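Local atomic coordinates of 2-aminomuconate 6-semialdehyde dehydrogenase (Burkholderia cenocepacia, PDB entry 4U3W), a protein that probably oxidises 2-aminomuconate 6-semialdehyde to 2-aminomuconate with NAD+ as cofactor, as a member of the aldehyde dehydrogenase family. Residues A205-A209 / F222-H226; H240-A245 / V266-S270. All blocks are in the same frame, centred on the assembly; numbering follows the deposited sequence.

In the fold
Both contacts build on the same mixed sheet of the aldehyde dehydrogenase fold, at different strands. Contact 1 docks helix 203-214 on strand 222-224, which pairs in parallel with strand 192-196; contact 2 starts the parallel pairing of strands 245-249 and 268-272. Strand 153-169 bridges the two, since it pairs with both 192-196 and 245-249. Along the chain they follow in series, with centres 20 Å apart and nearest atoms about 9 Å apart, so they do not touch, and are related through their shared sheet. A bound magnesium ion lies about 5 Å from the side chain of Glu268 in contact 2; that of His226 in contact 1 is about 12 Å from one, too far for a ligand.

Contact 1: A205-A209 / F222-H226; sequences ATLLA and FNLIH
Residues 205-209 form one turn inside helix 203-214, closed by the bond from Ala209 N to Ala205 O (3.0 Å), while 222-224 is extended strand running on into a loop at Ile225 and His226. The two short axes approach to 9.2 Å with N-to-C directions 143° apart, so the helix runs roughly back along the strand; the nearest CA atoms are those of Ala209 and Leu224, 6.9 Å apart. Ala205 points its CB toward the strand, 4.1 Å from Leu224 CD1, and its carbonyl O lies 3.8 Å from Leu224 CD2. At Thr206, chi1 near -53° (m) presents OG1 to the edge of the His226 ring, whose NE2 donates a 2.9 Å hydrogen bond to it; the same OG1 is also hydrogen-bonded to Pro202 O, one turn earlier. Leu208 directs its CB toward the strand, yet Leu208 CD2 stays 4.5 Å from Phe222 CZ, and the side chain packs on Phe179 of helix 175-188. Ala209 completes the face: its CB sits 4.0 Å from Phe222 CE2 and 4.1 Å from Leu224 CD2. Phe222 and Leu224, both with chi1 t, reach this helix, whereas the intervening Asn223 points away. This packing of Ala205 and Ala209 against Leu224 and Phe222 joins the helix and second strand of the beta-alpha-beta unit 192-196, 203-214, 222-224, consistent with the Rossmann-like cofactor-binding domain of aldehyde dehydrogenases.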
loop_
_atom_site.group_PDB
_atom_site.type_symbol
_atom_site.label_atom_id
_atom_site.label_comp_id
_atom_site.label_asym_id
_atom_site.label_seq_id
_atom_site.Cartn_x
_atom_site.Cartn_y
_atom_site.Cartn_z
ATOM N N ALA A 205 -25.329 -21.049 -15.062
ATOM C CA ALA A 205 -25.819 -19.893 -14.275
ATOM C C ALA A 205 -27.142 -20.213 -13.534
ATOM O O ALA A 205 -27.365 -19.759 -12.407
ATOM C CB ALA A 205 -26.003 -18.661 -15.203
ATOM N N THR A 206 -28.011 -21.013 -14.155
ATOM C CA THR A 206 -29.241 -21.403 -13.493
ATOM C C THR A 206 -28.930 -22.304 -12.275
ATOM O O THR A 206 -29.555 -22.144 -11.209
ATOM C CB THR A 206 -30.233 -22.126 -14.458
ATOM O OG1 THR A 206 -30.437 -21.314 -15.632
ATOM C CG2 THR A 206 -31.638 -22.320 -13.758
ATOM N N LEU A 207 -27.954 -23.212 -12.410
ATOM C CA LEU A 207 -27.555 -24.039 -11.264
ATOM C C LEU A 207 -26.993 -23.165 -10.186
ATOM O O LEU A 207 -27.198 -23.413 -8.963
ATOM C CB LEU A 207 -26.504 -25.097 -11.704
ATOM C CG LEU A 207 -27.069 -26.204 -12.596
ATOM C CD1 LEU A 207 -25.977 -27.229 -12.889
ATOM C CD2 LEU A 207 -28.209 -26.854 -11.853
ATOM N N LEU A 208 -26.268 -22.122 -10.601
ATOM C CA LEU A 208 -25.727 -21.184 -9.580
ATOM C C LEU A 208 -26.885 -20.507 -8.784
ATOM O O LEU A 208 -26.830 -20.362 -7.537
ATOM C CB LEU A 208 -24.813 -20.135 -10.218
ATOM C CG LEU A 208 -24.169 -19.124 -9.237
ATOM C CD1 LEU A 208 -23.274 -19.878 -8.235
ATOM C CD2 LEU A 208 -23.303 -18.065 -9.958
ATOM N N ALA A 209 -27.938 -20.106 -9.488
ATOM C CA ALA A 209 -29.120 -19.587 -8.801
ATOM C C ALA A 209 -29.693 -20.598 -7.796
ATOM O O ALA A 209 -30.090 -20.195 -6.720
ATOM C CB ALA A 209 -30.246 -19.190 -9.865
ATOM N N PHE A 222 -29.269 -11.686 -5.124
ATOM C CA PHE A 222 -28.837 -12.231 -6.385
ATOM C C PHE A 222 -30.073 -12.532 -7.292
ATOM O O PHE A 222 -30.936 -13.317 -6.914
ATOM C CB PHE A 222 -28.036 -13.521 -6.189
ATOM C CG PHE A 222 -27.680 -14.188 -7.488
ATOM C CD1 PHE A 222 -26.504 -13.834 -8.164
ATOM C CD2 PHE A 222 -28.497 -15.182 -8.024
ATOM C CE1 PHE A 222 -26.144 -14.446 -9.364
ATOM C CE2 PHE A 222 -28.150 -15.791 -9.225
ATOM C CZ PHE A 222 -26.985 -15.426 -9.895
ATOM N N ASN A 223 -30.113 -11.929 -8.475
ATOM C CA ASN A 223 -31.240 -12.120 -9.418
ATOM C C ASN A 223 -30.680 -12.548 -10.773
ATOM O O ASN A 223 -29.707 -11.975 -11.246
ATOM C CB ASN A 223 -32.074 -10.853 -9.563
ATOM C CG ASN A 223 -32.477 -10.301 -8.242
ATOM O OD1 ASN A 223 -33.487 -10.695 -7.668
ATOM N ND2 ASN A 223 -31.676 -9.402 -7.730
ATOM N N LEU A 224 -31.280 -13.592 -11.351
ATOM C CA LEU A 224 -30.899 -14.123 -12.661
ATOM C C LEU A 224 -32.009 -13.875 -13.666
ATOM O O LEU A 224 -33.169 -14.217 -13.411
ATOM C CB LEU A 224 -30.646 -15.631 -12.572
ATOM C CG LEU A 224 -30.261 -16.269 -13.918
ATOM C CD1 LEU A 224 -28.835 -15.915 -14.235
ATOM C CD2 LEU A 224 -30.347 -17.769 -13.723
ATOM N N ILE A 225 -31.695 -13.224 -14.768
ATOM C CA ILE A 225 -32.681 -13.036 -15.840
ATOM C C ILE A 225 -32.140 -13.631 -17.126
ATOM O O ILE A 225 -30.987 -13.345 -17.501
ATOM C CB ILE A 225 -33.010 -11.554 -16.101
ATOM C CG1 ILE A 225 -31.716 -10.727 -16.045
ATOM C CG2 ILE A 225 -33.997 -11.019 -15.048
ATOM C CD1 ILE A 225 -31.892 -9.293 -16.592
ATOM N N HIS A 226 -32.945 -14.441 -17.788
ATOM C CA HIS A 226 -32.525 -15.013 -19.048
ATOM C C HIS A 226 -33.042 -14.226 -20.225
ATOM O O HIS A 226 -34.113 -13.542 -20.148
ATOM C CB HIS A 226 -32.999 -16.448 -19.208
ATOM C CG HIS A 226 -32.282 -17.425 -18.318
ATOM N ND1 HIS A 226 -30.920 -17.713 -18.441
ATOM C CD2 HIS A 226 -32.724 -18.173 -17.276
ATOM C CE1 HIS A 226 -30.591 -18.633 -17.564
ATOM N NE2 HIS A 226 -31.661 -18.931 -16.834
#

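Contact 2: H240-A245 / V266-S270; sequences HPDISA and VKEVS
Parallel pairing of strands 245-249 and 268-272 begins here, consistent with the Rossmann-like domain of aldehyde dehydrogenases. Its register is one bridge, Ala245 with Glu268, CA atoms 4.4 Å apart. Before it, residues 240-243 form a type I beta turn; Asp242 N donates to His240 ND1 (2.9 Å), while His240 NE2 is hydrogen-bonded to Asp62.

Between these segments backbone bonding is modest: a weak hydrogen bond from Glu268 N to Ser244 O (3.3 Å) and a CA-H...O contact from Ala245 CA to Glu268 O (3.2 Å); the pairing continues through Ile246 and Phe248. Ala245 and Glu268 CB atoms, on one sheet face, are 3.8 Å apart; Ile243 CG1 lies 4.3 Å from Lys267 CE. Glu268 OE1 instead turns back to accept a bond from Val269 N (3.0 Å).

Lys267 is the main polar link: with chi1 and chi2 m and chi3 and chi4 t, it reaches back over the turn, and NZ donates to Pro241 O and Ile243 O, each at 2.8 Å.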
loop_
_atom_site.group_PDB
_atom_site.type_symbol
_atom_site.label_atom_id
_atom_site.label_comp_id
_atom_site.label_asym_id
_atom_site.label_seq_id
_atom_site.Cartn_x
_atom_site.Cartn_y
_atom_site.Cartn_z
ATOM N N HIS A 240 -31.488 0.540 -17.772
ATOM C CA HIS A 240 -32.369 0.761 -16.613
ATOM C C HIS A 240 -31.877 1.921 -15.721
ATOM O O HIS A 240 -30.713 1.984 -15.340
ATOM C CB HIS A 240 -32.503 -0.476 -15.765
ATOM C CG HIS A 240 -33.688 -0.419 -14.867
ATOM N ND1 HIS A 240 -33.726 0.369 -13.728
ATOM C CD2 HIS A 240 -34.904 -1.005 -14.967
ATOM C CE1 HIS A 240 -34.898 0.221 -13.137
ATOM N NE2 HIS A 240 -35.645 -0.577 -13.887
ATOM N N PRO A 241 -32.763 2.859 -15.395
ATOM C CA PRO A 241 -32.214 4.006 -14.674
ATOM C C PRO A 241 -31.839 3.720 -13.207
ATOM O O PRO A 241 -31.226 4.570 -12.589
ATOM C CB PRO A 241 -33.331 5.047 -14.768
ATOM C CG PRO A 241 -34.578 4.262 -15.012
ATOM C CD PRO A 241 -34.206 2.991 -15.685
ATOM N N ASP A 242 -32.233 2.579 -12.648
ATOM C CA ASP A 242 -31.944 2.335 -11.244
ATOM C C ASP A 242 -30.776 1.351 -11.003
ATOM O O ASP A 242 -30.522 0.941 -9.844
ATOM C CB ASP A 242 -33.204 1.819 -10.564
ATOM C CG ASP A 242 -34.336 2.851 -10.601
ATOM O OD1 ASP A 242 -34.047 4.061 -10.527
ATOM O OD2 ASP A 242 -35.488 2.434 -10.790
ATOM N N ILE A 243 -30.086 0.921 -12.062
ATOM C CA ILE A 243 -28.865 0.139 -11.830
ATOM C C ILE A 243 -27.767 1.117 -11.507
ATOM O O ILE A 243 -27.836 2.287 -11.874
ATOM C CB ILE A 243 -28.392 -0.701 -13.045
ATOM C CG1 ILE A 243 -28.265 0.231 -14.238
ATOM C CG2 ILE A 243 -29.334 -1.840 -13.309
ATOM C CD1 ILE A 243 -27.359 -0.245 -15.294
ATOM N N SER A 244 -26.738 0.648 -10.825
ATOM C CA SER A 244 -25.635 1.534 -10.440
ATOM C C SER A 244 -24.418 1.396 -11.381
ATOM O O SER A 244 -23.593 2.295 -11.500
ATOM C CB SER A 244 -25.185 1.201 -9.010
ATOM O OG SER A 244 -26.303 1.158 -8.150
ATOM N N ALA A 245 -24.301 0.249 -12.019
ATOM C CA ALA A 245 -23.109 -0.046 -12.822
ATOM C C ALA A 245 -23.435 -1.172 -13.770
ATOM O O ALA A 245 -24.344 -1.953 -13.471
ATOM C CB ALA A 245 -21.936 -0.473 -11.935
ATOM N N VAL A 266 -25.070 8.194 -16.213
ATOM C CA VAL A 266 -23.656 8.226 -15.841
ATOM C C VAL A 266 -23.326 7.013 -14.956
ATOM O O VAL A 266 -22.726 7.135 -13.896
ATOM C CB VAL A 266 -23.252 9.555 -15.089
ATOM C CG1 VAL A 266 -21.731 9.778 -15.235
ATOM C CG2 VAL A 266 -24.012 10.758 -15.618
ATOM N N LYS A 267 -23.727 5.841 -15.416
ATOM C CA LYS A 267 -23.493 4.626 -14.652
ATOM C C LYS A 267 -22.039 4.257 -14.741
ATOM O O LYS A 267 -21.395 4.456 -15.775
ATOM C CB LYS A 267 -24.339 3.452 -15.160
ATOM C CG LYS A 267 -25.838 3.799 -15.246
ATOM C CD LYS A 267 -26.389 4.322 -13.908
ATOM C CE LYS A 267 -27.919 4.517 -13.956
ATOM N NZ LYS A 267 -28.481 4.935 -12.620
ATOM N N GLU A 268 -21.525 3.663 -13.678
ATOM C CA GLU A 268 -20.204 3.052 -13.799
ATOM C C GLU A 268 -20.215 1.918 -14.811
ATOM O O GLU A 268 -21.245 1.261 -15.040
ATOM C CB GLU A 268 -19.727 2.539 -12.443
ATOM C CG GLU A 268 -18.874 3.548 -11.711
ATOM C CD GLU A 268 -17.478 3.578 -12.323
ATOM O OE1 GLU A 268 -17.339 3.094 -13.482
ATOM O OE2 GLU A 268 -16.538 4.051 -11.658
ATOM N N VAL A 269 -19.074 1.727 -15.454
ATOM C CA VAL A 269 -18.893 0.663 -16.421
ATOM C C VAL A 269 -17.532 -0.000 -16.240
ATOM O O VAL A 269 -16.528 0.679 -15.992
ATOM C CB VAL A 269 -19.000 1.177 -17.890
ATOM C CG1 VAL A 269 -20.474 1.405 -18.317
ATOM C CG2 VAL A 269 -18.198 2.455 -18.059
ATOM N N SER A 270 -17.523 -1.313 -16.390
ATOM C CA SER A 270 -16.286 -2.087 -16.473
ATOM C C SER A 270 -16.372 -3.038 -17.663
ATOM O O SER A 270 -17.247 -3.918 -17.714
ATOM C CB SER A 270 -16.023 -2.855 -15.157
ATOM O OG SER A 270 -14.739 -3.545 -15.188
#